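Local coordinates for protein poly-beta-hydroxybuterate polymerase (Cupriavidus necator, PDB 5T6O) that probably polymerises hydroxybutyryl-coenzyme A thioesters into polyhydroxybutyrate without a template, through the alpha/beta hydrolase catalytic domain of a class I synthase, the part captured here, at residues F3-N8 / L222-G227; F23-Y28 / I101-D106; S59-H64 / P349-W354; D91-A96 / T257-P262; T286-S291 / L299-G304. The protein carries 1 engineered substitution. All coordinates share one frame; numbering follows the deposited sequence.

Contact 1. Residues F3-N8 / L222-G227; sequences FEVGRN and LLFWNG
Phe224 extends from helix 220-227 with CG anti to the backbone N (chi1 169°), which brings its ring under Phe3 CB of the N-terminal loop, while Phe3 has CG anti to its carbonyl carbon (chi1 -66°), which turns its own ring off to the side and leaves CB facing the Phe224 ring. Phe3 CB lies 3.5 Å from the Phe224 ring centroid, almost on the ring normal, in a CH-pi contact. The two ring planes meet obliquely at 39°, with Phe3 CD2 reaching Phe224 CB at 3.8 Å. At the rim of the Phe224 ring, near its plane, Val5 CG2 adds a looser contact with Phe224 CE2 at 4.2 Å. The loop holds its own shape: Asn8 OD1 accepts from Glu4 N at 2.8 Å, Glu4 O takes both Arg7 N and Asn8 N, and Arg7 NE forms a salt bridge with Glu4 OE1 at 3.0 Å. This surface contact ties the segment leading to strand 14-19 onto helix 220-227, where Phe3 also touches Phe220 and Asp221. Deeper faces of that helix pack on helix 202-215 through Leu223 and on helix 308-312 through Leu222 and Trp225.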
# COMPACT_ATOMS: atom_id res chain seq x y z
N PHE A 3 -25.06 0.51 29.22
CA PHE A 3 -24.87 1.94 28.97
C PHE A 3 -26.21 2.63 28.75
O PHE A 3 -27.12 2.08 28.13
CB PHE A 3 -23.96 2.17 27.76
CG PHE A 3 -22.55 1.69 27.99
CD1 PHE A 3 -21.75 2.31 28.94
CD2 PHE A 3 -22.06 0.60 27.31
CE1 PHE A 3 -20.46 1.86 29.17
CE2 PHE A 3 -20.77 0.15 27.54
CZ PHE A 3 -19.97 0.77 28.47
N GLU A 4 -26.33 3.84 29.30
CA GLU A 4 -27.54 4.63 29.13
C GLU A 4 -27.16 6.10 29.11
O GLU A 4 -26.60 6.60 30.09
CB GLU A 4 -28.56 4.34 30.23
CG GLU A 4 -29.82 5.18 30.11
CD GLU A 4 -30.79 4.97 31.26
OE1 GLU A 4 -30.60 4.02 32.06
OE2 GLU A 4 -31.74 5.77 31.37
N VAL A 5 -27.48 6.77 28.00
CA VAL A 5 -27.15 8.19 27.86
C VAL A 5 -27.83 8.98 28.96
O VAL A 5 -29.03 8.85 29.18
CB VAL A 5 -27.57 8.67 26.46
CG1 VAL A 5 -27.36 10.18 26.31
CG2 VAL A 5 -26.80 7.92 25.41
N GLY A 6 -27.05 9.79 29.67
CA GLY A 6 -27.56 10.57 30.78
C GLY A 6 -27.54 9.88 32.12
O GLY A 6 -27.84 10.51 33.13
N ARG A 7 -27.19 8.59 32.16
CA ARG A 7 -27.02 7.87 33.42
C ARG A 7 -25.57 7.50 33.69
O ARG A 7 -25.04 7.83 34.75
CB ARG A 7 -27.89 6.60 33.43
CG ARG A 7 -27.81 5.83 34.76
CD ARG A 7 -28.77 4.64 34.79
NE ARG A 7 -28.33 3.55 33.92
N ASN A 8 -24.91 6.81 32.75
CA ASN A 8 -23.50 6.50 32.91
C ASN A 8 -22.65 6.86 31.69
O ASN A 8 -21.44 6.60 31.69
CB ASN A 8 -23.31 5.01 33.25
CG ASN A 8 -24.04 4.09 32.29
OD1 ASN A 8 -24.27 4.43 31.13
ND2 ASN A 8 -24.40 2.90 32.77
N LEU A 222 -17.35 2.18 23.06
CA LEU A 222 -17.25 2.56 21.66
C LEU A 222 -18.34 1.87 20.84
O LEU A 222 -19.00 2.51 20.02
CB LEU A 222 -15.86 2.23 21.11
CG LEU A 222 -15.51 2.64 19.67
CD1 LEU A 222 -14.00 2.69 19.53
CD2 LEU A 222 -16.06 1.66 18.66
N LEU A 223 -18.51 0.57 21.03
CA LEU A 223 -19.51 -0.16 20.25
C LEU A 223 -20.92 0.34 20.56
O LEU A 223 -21.77 0.43 19.66
CB LEU A 223 -19.39 -1.66 20.51
CG LEU A 223 -18.06 -2.28 20.02
CD1 LEU A 223 -17.99 -3.76 20.40
CD2 LEU A 223 -17.94 -2.11 18.54
N PHE A 224 -21.19 0.68 21.82
CA PHE A 224 -22.48 1.25 22.16
C PHE A 224 -22.73 2.56 21.42
O PHE A 224 -23.79 2.76 20.82
CB PHE A 224 -22.58 1.46 23.67
CG PHE A 224 -23.77 2.29 24.09
CD1 PHE A 224 -25.04 1.72 24.15
CD2 PHE A 224 -23.61 3.62 24.43
CE1 PHE A 224 -26.13 2.47 24.53
CE2 PHE A 224 -24.71 4.38 24.82
CZ PHE A 224 -25.97 3.80 24.87
N TRP A 225 -21.75 3.47 21.47
CA TRP A 225 -21.86 4.73 20.74
C TRP A 225 -22.05 4.50 19.25
O TRP A 225 -22.94 5.07 18.62
CB TRP A 225 -20.63 5.60 20.99
CG TRP A 225 -20.53 6.76 20.05
CD1 TRP A 225 -21.30 7.90 20.07
CD2 TRP A 225 -19.62 6.90 18.95
NE1 TRP A 225 -20.92 8.73 19.04
CE2 TRP A 225 -19.89 8.15 18.35
CE3 TRP A 225 -18.59 6.09 18.41
CZ2 TRP A 225 -19.17 8.62 17.25
CZ3 TRP A 225 -17.89 6.56 17.31
CH2 TRP A 225 -18.18 7.82 16.74
N ASN A 226 -21.21 3.65 18.66
CA ASN A 226 -21.34 3.40 17.24
C ASN A 226 -22.69 2.77 16.91
O ASN A 226 -23.25 3.03 15.84
CB ASN A 226 -20.21 2.50 16.75
CG ASN A 226 -20.24 2.28 15.26
OD1 ASN A 226 -19.86 3.17 14.49
ND2 ASN A 226 -20.67 1.10 14.84
N GLY A 227 -23.21 1.92 17.80
CA GLY A 227 -24.49 1.27 17.55
C GLY A 227 -25.69 2.15 17.74
O GLY A 227 -26.79 1.80 17.30

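Contact 2. Residues F23-Y28 / I101-D106; sequences FQLLQY and IEVARD
Helix-on-sheet packing of the alpha/beta hydrolase fold brings Leu25 of strand 23-28 against Val103 and Ala104 of helix 89-108. One methyl does the touching on the strand side: Leu25 CD2 meets Val103 CG1 at 3.7 Å and lies 4.0 Å from Ala104 N, so it rests on the helix backbone between two successive side chains. Ala104 CB is looser, 4.4 Å from Leu25 CD2, and its small size lets the leucine come near the main chain there. The Leu25 side chain leaves the strand with CG anti to the backbone N (chi1 -170°), which carries the branch out toward the helix. Val103 also has CG1 anti to its own N (chi1 175°), and the two side chains run past each other in opposite directions rather than meeting end on. All three residues are buried and the contact is wholly apolar. Strand 23-28 lies antiparallel between strands 72-77 and 14-19, and Leu25 is flanked in the sheet by Phe73 and Val17. An earlier part of the same helix receives Phe23 on Ala96 and Ala100, while the outer side carries Arg105, salt-bridged to Asp111, and Asp106, hydrogen-bonded to Asn371.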
# COMPACT_ATOMS: atom_id res chain seq x y z
N PHE A 23 -31.21 21.06 16.36
CA PHE A 23 -30.25 20.76 17.41
C PHE A 23 -30.67 21.41 18.73
O PHE A 23 -31.56 22.27 18.77
CB PHE A 23 -28.84 21.24 17.03
CG PHE A 23 -28.64 22.72 17.18
CD1 PHE A 23 -29.25 23.62 16.32
CD2 PHE A 23 -27.82 23.22 18.19
CE1 PHE A 23 -29.05 24.98 16.47
CE2 PHE A 23 -27.61 24.58 18.34
CZ PHE A 23 -28.23 25.46 17.48
N GLN A 24 -30.02 20.96 19.80
CA GLN A 24 -30.03 21.62 21.10
C GLN A 24 -28.63 22.13 21.41
O GLN A 24 -27.64 21.44 21.18
CB GLN A 24 -30.46 20.65 22.20
CG GLN A 24 -31.92 20.25 22.14
CD GLN A 24 -32.32 19.34 23.26
OE1 GLN A 24 -31.66 18.31 23.51
NE2 GLN A 24 -33.39 19.71 23.97
N LEU A 25 -28.55 23.35 21.93
CA LEU A 25 -27.27 23.88 22.38
C LEU A 25 -27.10 23.56 23.86
O LEU A 25 -27.92 23.98 24.68
CB LEU A 25 -27.17 25.39 22.17
CG LEU A 25 -25.75 25.93 22.42
CD1 LEU A 25 -24.78 25.40 21.37
CD2 LEU A 25 -25.76 27.46 22.42
N LEU A 26 -26.07 22.78 24.20
CA LEU A 26 -25.74 22.53 25.60
C LEU A 26 -24.71 23.54 26.08
O LEU A 26 -23.83 23.95 25.33
CB LEU A 26 -25.19 21.12 25.81
CG LEU A 26 -25.98 19.94 25.22
CD1 LEU A 26 -25.40 18.60 25.70
CD2 LEU A 26 -27.43 20.04 25.54
N GLN A 27 -24.82 23.92 27.35
CA GLN A 27 -23.80 24.70 28.04
C GLN A 27 -23.47 23.98 29.34
O GLN A 27 -24.39 23.63 30.09
CB GLN A 27 -24.26 26.14 28.36
CG GLN A 27 -23.18 26.96 29.10
CD GLN A 27 -23.63 28.37 29.44
OE1 GLN A 27 -22.94 29.11 30.15
NE2 GLN A 27 -24.81 28.75 28.95
N TYR A 28 -22.19 23.72 29.59
CA TYR A 28 -21.83 22.93 30.75
C TYR A 28 -21.59 23.79 31.99
O TYR A 28 -21.15 24.94 31.89
CB TYR A 28 -20.61 22.06 30.44
CG TYR A 28 -20.99 21.01 29.43
CD1 TYR A 28 -21.62 19.83 29.84
CD2 TYR A 28 -20.78 21.20 28.07
CE1 TYR A 28 -22.00 18.86 28.93
CE2 TYR A 28 -21.18 20.24 27.14
CZ TYR A 28 -21.78 19.07 27.57
OH TYR A 28 -22.14 18.11 26.66
N ILE A 101 -23.23 29.05 16.40
CA ILE A 101 -22.22 30.09 16.58
C ILE A 101 -22.87 31.37 17.09
O ILE A 101 -22.36 32.01 18.03
CB ILE A 101 -21.44 30.31 15.27
CG1 ILE A 101 -20.59 29.08 14.96
CG2 ILE A 101 -20.55 31.55 15.37
CD1 ILE A 101 -20.03 29.10 13.55
N GLU A 102 -24.00 31.76 16.49
CA GLU A 102 -24.66 33.01 16.86
C GLU A 102 -25.16 32.98 18.30
O GLU A 102 -25.00 33.95 19.05
CB GLU A 102 -25.81 33.30 15.90
CG GLU A 102 -26.63 34.54 16.26
CD GLU A 102 -27.89 34.71 15.42
OE1 GLU A 102 -28.44 33.69 14.91
OE2 GLU A 102 -28.34 35.86 15.26
N VAL A 103 -25.76 31.86 18.70
CA VAL A 103 -26.34 31.78 20.04
C VAL A 103 -25.24 31.70 21.09
O VAL A 103 -25.29 32.39 22.12
CB VAL A 103 -27.31 30.60 20.14
CG1 VAL A 103 -27.82 30.46 21.58
CG2 VAL A 103 -28.48 30.79 19.15
N ALA A 104 -24.23 30.86 20.86
CA ALA A 104 -23.12 30.78 21.81
C ALA A 104 -22.41 32.13 21.95
O ALA A 104 -22.07 32.55 23.06
CB ALA A 104 -22.13 29.70 21.37
N ARG A 105 -22.17 32.81 20.83
CA ARG A 105 -21.54 34.12 20.88
C ARG A 105 -22.40 35.13 21.62
O ARG A 105 -21.90 35.97 22.38
CB ARG A 105 -21.25 34.60 19.45
CG ARG A 105 -20.51 35.91 19.35
CD ARG A 105 -20.16 36.20 17.90
NE ARG A 105 -19.62 37.55 17.74
CZ ARG A 105 -20.37 38.63 17.51
NH1 ARG A 105 -19.79 39.82 17.39
NH2 ARG A 105 -21.68 38.51 17.39
N ASP A 106 -23.72 35.06 21.43
CA ASP A 106 -24.62 35.97 22.12
C ASP A 106 -24.59 35.75 23.63
O ASP A 106 -24.48 36.70 24.41
CB ASP A 106 -26.05 35.80 21.60
CG ASP A 106 -27.00 36.84 22.15
OD1 ASP A 106 -27.48 36.68 23.30
OD2 ASP A 106 -27.27 37.83 21.43

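Contact 3. Residues S59-H64 / P349-W354; sequences SSLVRH and PDWTAW
Leu61 and Trp351 make the dry, packed half of this helix pair, and His64 and Thr352 the half that admits water. On the dry side Leu61 CD1 approaches Trp351 CZ3 at 4.0 Å, obliquely to the indole, the two side chains crossing at about a right angle. Both residues are buried. The indole is fixed at its other end, where Trp351 NE1 hydrogen-bonds to Thr144 OG1 in strand 140-146, and Leu61 also rests on Leu146 of that strand. On the wetter side the Thr352 methyl CG2 comes to the edge of the imidazole, near its plane, at 4.1 Å from His64 CD2. A single water, in the plane of the imidazole, lies 2.6 Å from His64 NE2 and 2.9 Å from Thr352 OG1. Thr352 OG1 sits between its backbone N and carbonyl carbon (chi1 63°), leaving CG2 for the ring and the hydroxyl for the water; that hydroxyl also makes a weak hydrogen bond with Trp348 O. His64, partly exposed, meets the ring of Trp348. Helix 61-67 starts at an N-cap: Ser60 OG accepts from Arg63 N at 2.8 Å, nearly straight at 173°. Val62 touches Met42 and Trp351 touches Leu40, both in strand 40-43, so the two helices lie side by side over one face of the central sheet, as in the layered alpha/beta/alpha architecture of alpha/beta hydrolases.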
# COMPACT_ATOMS: atom_id res chain seq x y z
N SER A 59 -13.13 9.54 30.49
CA SER A 59 -12.75 9.67 29.09
C SER A 59 -13.35 10.89 28.42
O SER A 59 -13.20 11.04 27.20
CB SER A 59 -13.19 8.42 28.33
OG SER A 59 -14.61 8.32 28.36
N SER A 60 -14.04 11.75 29.16
CA SER A 60 -14.80 12.84 28.55
C SER A 60 -13.87 13.98 28.13
O SER A 60 -13.18 14.58 28.97
CB SER A 60 -15.85 13.35 29.53
OG SER A 60 -16.36 14.62 29.13
N LEU A 61 -13.90 14.34 26.85
CA LEU A 61 -13.20 15.54 26.41
C LEU A 61 -13.89 16.79 26.93
O LEU A 61 -13.23 17.75 27.32
CB LEU A 61 -13.09 15.56 24.88
CG LEU A 61 -12.31 16.75 24.32
CD1 LEU A 61 -10.82 16.60 24.61
CD2 LEU A 61 -12.59 16.92 22.83
N VAL A 62 -15.23 16.79 26.94
CA VAL A 62 -15.95 17.95 27.48
C VAL A 62 -15.52 18.22 28.91
O VAL A 62 -15.13 19.35 29.25
CB VAL A 62 -17.47 17.74 27.38
CG1 VAL A 62 -18.17 18.81 28.18
CG2 VAL A 62 -17.93 17.78 25.92
N ARG A 63 -15.60 17.21 29.78
CA ARG A 63 -15.26 17.44 31.18
C ARG A 63 -13.82 17.92 31.31
O ARG A 63 -13.52 18.80 32.12
CB ARG A 63 -15.48 16.18 32.01
CG ARG A 63 -15.37 16.43 33.52
CD ARG A 63 -15.33 15.12 34.30
NE ARG A 63 -14.19 14.29 33.91
CZ ARG A 63 -12.99 14.36 34.47
NH1 ARG A 63 -12.76 15.22 35.46
NH2 ARG A 63 -12.00 13.58 34.05
N HIS A 64 -12.91 17.35 30.53
CA HIS A 64 -11.52 17.77 30.62
C HIS A 64 -11.36 19.25 30.28
O HIS A 64 -10.62 19.97 30.96
CB HIS A 64 -10.65 16.91 29.70
CG HIS A 64 -9.19 17.22 29.80
ND1 HIS A 64 -8.39 16.73 30.81
CD2 HIS A 64 -8.40 18.02 29.04
CE1 HIS A 64 -7.17 17.19 30.66
NE2 HIS A 64 -7.14 17.97 29.59
N PRO A 349 -2.88 17.86 26.51
CA PRO A 349 -2.21 19.05 27.08
C PRO A 349 -1.63 19.98 26.03
O PRO A 349 -1.61 21.20 26.24
CB PRO A 349 -1.12 18.44 27.97
CG PRO A 349 -1.67 17.12 28.38
CD PRO A 349 -2.38 16.62 27.14
N ASP A 350 -1.14 19.44 24.91
CA ASP A 350 -0.64 20.29 23.84
C ASP A 350 -1.75 21.17 23.30
O ASP A 350 -1.58 22.39 23.14
CB ASP A 350 -0.07 19.42 22.71
CG ASP A 350 0.54 20.25 21.60
OD1 ASP A 350 -0.20 20.71 20.70
OD2 ASP A 350 1.78 20.43 21.60
N TRP A 351 -2.91 20.57 23.05
CA TRP A 351 -4.04 21.32 22.52
C TRP A 351 -4.58 22.33 23.54
O TRP A 351 -4.86 23.48 23.20
CB TRP A 351 -5.14 20.37 22.07
CG TRP A 351 -6.38 21.12 21.70
CD1 TRP A 351 -6.48 22.09 20.77
CD2 TRP A 351 -7.68 20.96 22.28
NE1 TRP A 351 -7.78 22.57 20.72
CE2 TRP A 351 -8.54 21.88 21.64
CE3 TRP A 351 -8.21 20.14 23.28
CZ2 TRP A 351 -9.89 22.02 21.97
CZ3 TRP A 351 -9.56 20.26 23.60
CH2 TRP A 351 -10.38 21.19 22.95
N THR A 352 -4.78 21.91 24.81
CA THR A 352 -5.41 22.85 25.74
C THR A 352 -4.50 24.04 26.01
O THR A 352 -4.99 25.16 26.22
CB THR A 352 -5.79 22.18 27.06
OG1 THR A 352 -4.62 21.70 27.73
CG2 THR A 352 -6.75 21.01 26.82
N ALA A 353 -3.17 23.83 26.00
CA ALA A 353 -2.26 24.95 26.12
C ALA A 353 -2.37 25.88 24.92
O ALA A 353 -2.37 27.11 25.08
CB ALA A 353 -0.82 24.46 26.29
N TRP A 354 -2.48 25.31 23.72
CA TRP A 354 -2.73 26.12 22.53
C TRP A 354 -4.06 26.86 22.65
O TRP A 354 -4.13 28.06 22.37
CB TRP A 354 -2.72 25.22 21.28
CG TRP A 354 -3.07 25.91 19.97
CD1 TRP A 354 -2.21 26.45 19.05
CD2 TRP A 354 -4.39 26.07 19.41
NE1 TRP A 354 -2.91 26.96 17.98
CE2 TRP A 354 -4.25 26.74 18.17
CE3 TRP A 354 -5.67 25.72 19.85
CZ2 TRP A 354 -5.34 27.07 17.37
CZ3 TRP A 354 -6.76 26.04 19.04
CH2 TRP A 354 -6.59 26.72 17.82
O HOH W 1 -4.87 19.21 29.16

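Contact 4. Residues D91-A96 / T257-P262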
# COMPACT_ATOMS: atom_id res chain seq x y z
N ASP A 91 -29.41 23.56 4.85
CA ASP A 91 -30.25 23.73 6.03
C ASP A 91 -29.43 23.56 7.29
O ASP A 91 -29.56 24.34 8.25
CB ASP A 91 -31.39 22.71 6.03
CG ASP A 91 -32.45 22.98 4.98
OD1 ASP A 91 -32.57 24.13 4.49
OD2 ASP A 91 -33.19 22.02 4.68
N TYR A 92 -28.60 22.52 7.32
CA TYR A 92 -27.79 22.23 8.50
C TYR A 92 -26.76 23.32 8.73
O TYR A 92 -26.47 23.66 9.88
CB TYR A 92 -27.12 20.87 8.34
CG TYR A 92 -27.96 19.70 8.82
CD1 TYR A 92 -29.28 19.55 8.39
CD2 TYR A 92 -27.44 18.76 9.69
CE1 TYR A 92 -30.05 18.48 8.82
CE2 TYR A 92 -28.21 17.68 10.12
CZ TYR A 92 -29.50 17.55 9.69
OH TYR A 92 -30.26 16.48 10.13
N ILE A 93 -26.17 23.85 7.66
CA ILE A 93 -25.18 24.91 7.80
C ILE A 93 -25.82 26.15 8.42
O ILE A 93 -25.30 26.72 9.38
CB ILE A 93 -24.54 25.24 6.44
CG1 ILE A 93 -23.77 24.02 5.89
CG2 ILE A 93 -23.60 26.44 6.57
CD1 ILE A 93 -22.62 23.56 6.79
N GLU A 94 -26.97 26.57 7.88
CA GLU A 94 -27.61 27.81 8.32
C GLU A 94 -28.27 27.64 9.69
O GLU A 94 -28.06 28.46 10.60
CB GLU A 94 -28.65 28.25 7.30
CG GLU A 94 -29.17 29.64 7.57
CD GLU A 94 -28.15 30.71 7.21
OE1 GLU A 94 -27.82 30.81 6.00
OE2 GLU A 94 -27.68 31.43 8.12
N HIS A 95 -29.09 26.61 9.85
CA HIS A 95 -29.97 26.52 11.00
C HIS A 95 -29.37 25.75 12.17
O HIS A 95 -30.01 25.66 13.22
CB HIS A 95 -31.31 25.91 10.58
CG HIS A 95 -31.99 26.69 9.50
ND1 HIS A 95 -32.35 28.01 9.65
CD2 HIS A 95 -32.36 26.33 8.25
CE1 HIS A 95 -32.92 28.43 8.54
NE2 HIS A 95 -32.94 27.44 7.67
N ALA A 96 -28.17 25.19 12.01
CA ALA A 96 -27.52 24.53 13.13
C ALA A 96 -26.12 25.08 13.35
O ALA A 96 -25.84 25.61 14.43
CB ALA A 96 -27.49 23.01 12.92
N THR A 257 -21.20 26.42 -3.97
CA THR A 257 -22.02 27.48 -3.40
C THR A 257 -22.89 26.90 -2.31
O THR A 257 -23.60 25.91 -2.53
CB THR A 257 -22.88 28.16 -4.47
OG1 THR A 257 -22.05 29.01 -5.28
CG2 THR A 257 -23.96 29.02 -3.82
N VAL A 258 -22.81 27.49 -1.12
CA VAL A 258 -23.50 27.01 0.07
C VAL A 258 -24.13 28.21 0.74
O VAL A 258 -23.45 29.22 0.97
CB VAL A 258 -22.54 26.29 1.03
CG1 VAL A 258 -23.23 25.96 2.38
CG2 VAL A 258 -21.98 25.02 0.37
N CYS A 259 -25.44 28.13 1.02
CA CYS A 259 -26.17 29.21 1.69
C CYS A 259 -25.96 30.55 0.99
O CYS A 259 -25.83 31.59 1.64
CB CYS A 259 -25.80 29.30 3.17
SG CYS A 259 -26.20 27.83 4.12
N GLY A 260 -25.91 30.52 -0.34
CA GLY A 260 -25.87 31.72 -1.14
C GLY A 260 -24.51 32.32 -1.40
O GLY A 260 -24.44 33.39 -2.02
N VAL A 261 -23.42 31.68 -0.96
CA VAL A 261 -22.08 32.25 -1.18
C VAL A 261 -21.12 31.14 -1.60
O VAL A 261 -21.31 29.96 -1.27
CB VAL A 261 -21.53 32.96 0.07
CG1 VAL A 261 -22.34 34.22 0.37
CG2 VAL A 261 -21.51 32.02 1.27
N PRO A 262 -20.07 31.51 -2.34
CA PRO A 262 -19.03 30.54 -2.68
C PRO A 262 -18.23 30.16 -1.44
O PRO A 262 -17.99 31.00 -0.56
CB PRO A 262 -18.16 31.28 -3.70
CG PRO A 262 -19.00 32.44 -4.17
CD PRO A 262 -19.83 32.82 -2.98
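Glu94 OE1, held in a salt bridge by Arg135 NH1, lies against the hairpin cysteine, 3.8 Å from Cys259 CB and 3.9 Å from Cys259 SG. The same Arg135 nitrogen makes a weak hydrogen bond to Cys259 O, so one guanidinium links helix 89-108, if only weakly, to the hairpin tip. The glutamate chain leaves the helix with CG anti to the backbone N and then bends at chi2 (74°), which swings the carboxylate round to the turn. Beside it the sulfur settles on aliphatic carbon: Cys259 SG is 3.8 Å from Ile93 CG2 and 4.0 Å from Glu94 CB. The other branch of the isoleucine carries the second apolar contact, Ile93 CG1 meeting Val258 CG1 at 4.0 Å with the side chains at about a right angle. Val258 to Val261 form a type I' turn, with the Val258 N to Val261 O bond at 2.9 Å and its reciprocal, Val261 N to Val258 O, at 3.1 Å. Cys259 and Gly260 occupy its two corners, both with positive phi, and this presents the cysteine to the helix. Asp90 OD2, just ahead of 91-96, accepts from Cys259 N and pins the turn once more. Val258 and Val261 also rest on Val131 of helix 120-134. The chemistry is thus an apolar, sulfur-containing patch with a charged border, and the salt bridge to Arg135 probably keeps the Glu94 carboxylate ionised although it lies against a thiol and its methylene.

Contact 5. Residues T286-S291 / L299-G304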
# COMPACT_ATOMS: atom_id res chain seq x y z
N THR A 286 -2.99 11.32 6.86
CA THR A 286 -2.47 12.11 5.75
C THR A 286 -3.56 12.97 5.13
O THR A 286 -3.27 14.05 4.60
CB THR A 286 -1.87 11.17 4.70
OG1 THR A 286 -2.83 10.18 4.34
CG2 THR A 286 -0.65 10.46 5.27
N ALA A 287 -4.81 12.50 5.18
CA ALA A 287 -5.94 13.28 4.66
C ALA A 287 -6.24 14.46 5.56
O ALA A 287 -6.48 15.57 5.08
CB ALA A 287 -7.17 12.38 4.51
N ALA A 288 -6.23 14.25 6.88
CA ALA A 288 -6.31 15.38 7.80
C ALA A 288 -5.17 16.36 7.55
O ALA A 288 -5.39 17.58 7.53
CB ALA A 288 -6.27 14.90 9.25
N TYR A 289 -3.95 15.85 7.34
CA TYR A 289 -2.81 16.73 7.13
C TYR A 289 -2.99 17.60 5.90
O TYR A 289 -2.50 18.74 5.86
CB TYR A 289 -1.52 15.92 7.01
CG TYR A 289 -0.28 16.78 6.91
CD1 TYR A 289 0.30 17.30 8.06
CD2 TYR A 289 0.30 17.07 5.69
CE1 TYR A 289 1.42 18.09 7.99
CE2 TYR A 289 1.43 17.88 5.60
CZ TYR A 289 1.98 18.38 6.77
OH TYR A 289 3.10 19.17 6.73
N ALA A 290 -3.68 17.08 4.88
CA ALA A 290 -3.93 17.83 3.67
C ALA A 290 -4.67 19.14 3.93
O ALA A 290 -4.62 20.04 3.09
CB ALA A 290 -4.69 16.97 2.66
N SER A 291 -5.36 19.27 5.07
CA SER A 291 -5.96 20.56 5.41
C SER A 291 -4.92 21.67 5.52
O SER A 291 -5.27 22.84 5.35
CB SER A 291 -6.74 20.48 6.72
OG SER A 291 -7.81 19.55 6.61
N LEU A 299 -1.15 27.74 11.49
CA LEU A 299 -1.63 26.38 11.63
C LEU A 299 -0.69 25.58 12.51
O LEU A 299 0.53 25.80 12.51
CB LEU A 299 -1.75 25.69 10.26
CG LEU A 299 -2.45 26.49 9.17
CD1 LEU A 299 -2.51 25.67 7.87
CD2 LEU A 299 -3.84 26.89 9.64
N ARG A 300 -1.26 24.65 13.26
CA ARG A 300 -0.51 23.66 14.02
C ARG A 300 -1.07 22.29 13.66
O ARG A 300 -2.30 22.12 13.64
CB ARG A 300 -0.62 23.90 15.52
CG ARG A 300 0.11 22.87 16.39
CD ARG A 300 0.33 23.41 17.80
NE ARG A 300 1.11 22.50 18.65
CZ ARG A 300 2.43 22.36 18.60
NH1 ARG A 300 3.14 23.08 17.73
NH2 ARG A 300 3.04 21.52 19.41
N PHE A 301 -0.20 21.34 13.34
CA PHE A 301 -0.65 19.97 13.09
C PHE A 301 -0.05 19.05 14.13
O PHE A 301 1.16 19.10 14.40
CB PHE A 301 -0.28 19.47 11.69
CG PHE A 301 -0.88 18.12 11.38
CD1 PHE A 301 -2.16 18.03 10.85
CD2 PHE A 301 -0.18 16.96 11.66
CE1 PHE A 301 -2.72 16.80 10.60
CE2 PHE A 301 -0.74 15.71 11.41
CZ PHE A 301 -2.02 15.64 10.88
N VAL A 302 -0.89 18.19 14.71
CA VAL A 302 -0.45 17.26 15.75
C VAL A 302 -1.02 15.89 15.43
O VAL A 302 -2.20 15.76 15.09
CB VAL A 302 -0.88 17.74 17.16
CG1 VAL A 302 -0.56 16.68 18.20
CG2 VAL A 302 -0.19 19.06 17.49
N LEU A 303 -0.17 14.87 15.50
CA LEU A 303 -0.52 13.49 15.18
C LEU A 303 -0.55 12.68 16.47
O LEU A 303 0.47 12.60 17.17
CB LEU A 303 0.51 12.91 14.21
CG LEU A 303 0.29 11.50 13.66
CD1 LEU A 303 -1.01 11.45 12.89
CD2 LEU A 303 1.48 11.13 12.76
N GLY A 304 -1.70 12.09 16.79
CA GLY A 304 -1.79 11.18 17.91
C GLY A 304 -1.58 9.75 17.47
O GLY A 304 -1.88 9.39 16.34
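Tyr289 and Phe301 form an edge-to-face (T-shaped) pair inside a beta-alpha-beta unit, where helix 285-289 follows strand 272-277 and leads on to strand 299-304. The tyrosine supplies the edge: Tyr289 CD1 stands 3.5 Å above the Phe301 ring plane, over its centre, and 3.6 Å from Phe301 CG. The ring planes are at 82° with centroids 4.9 Å apart. Tyr289 CB lies over the same ring as a longer CH-pi contact, and the helix backbone comes closest of all, Tyr289 CA being 3.5 Å from Phe301 CE1. Ala288 adds its methyl, with CB 4.2 Å from Phe301 CE1. Both aromatic side chains have CG anti to the backbone N, -175° for Tyr289 and -174° for Phe301; this sends the phenylalanine out from the strand to lie against the helix, with the tyrosine edge standing on it. In the next shell Trp336 of helix 333-339 meets both rings, edge-to-face with Phe301 and inclined to Tyr289, while Pro333 touches Tyr289 and Ile274 of the neighbouring parallel strand supports Phe301. Farther out the strand is held by backbone bonds to 272-277, from Arg300 and Val302, and to Trp324 from Leu303. The tyrosine ring is tethered at its far end as well, by a hydrogen bond between Tyr289 OH and Pro330 O.

How the contacts relate
Contacts 2 and 4 share helix 89-108 and touch through Phe23, which packs on His95 and Ala96; their centres are about 18 Å apart. Contact 3 reaches contact 2 where Val62 meets Tyr28, and contact 5 where Asp350 pairs with Arg300 in a salt bridge. Contacts 2 and 5 both reach the large mixed sheet, their centres about 27 Å apart on opposite sides of the chain's centre. Contact 1 touches none of the others, its centre about 31 Å from that of contact 4. Along the chain contact 3 crosses contacts 1 and 2 but encloses 4 and 5, so N-terminal and late C-terminal segments are interlaced around the one alpha/beta hydrolase core.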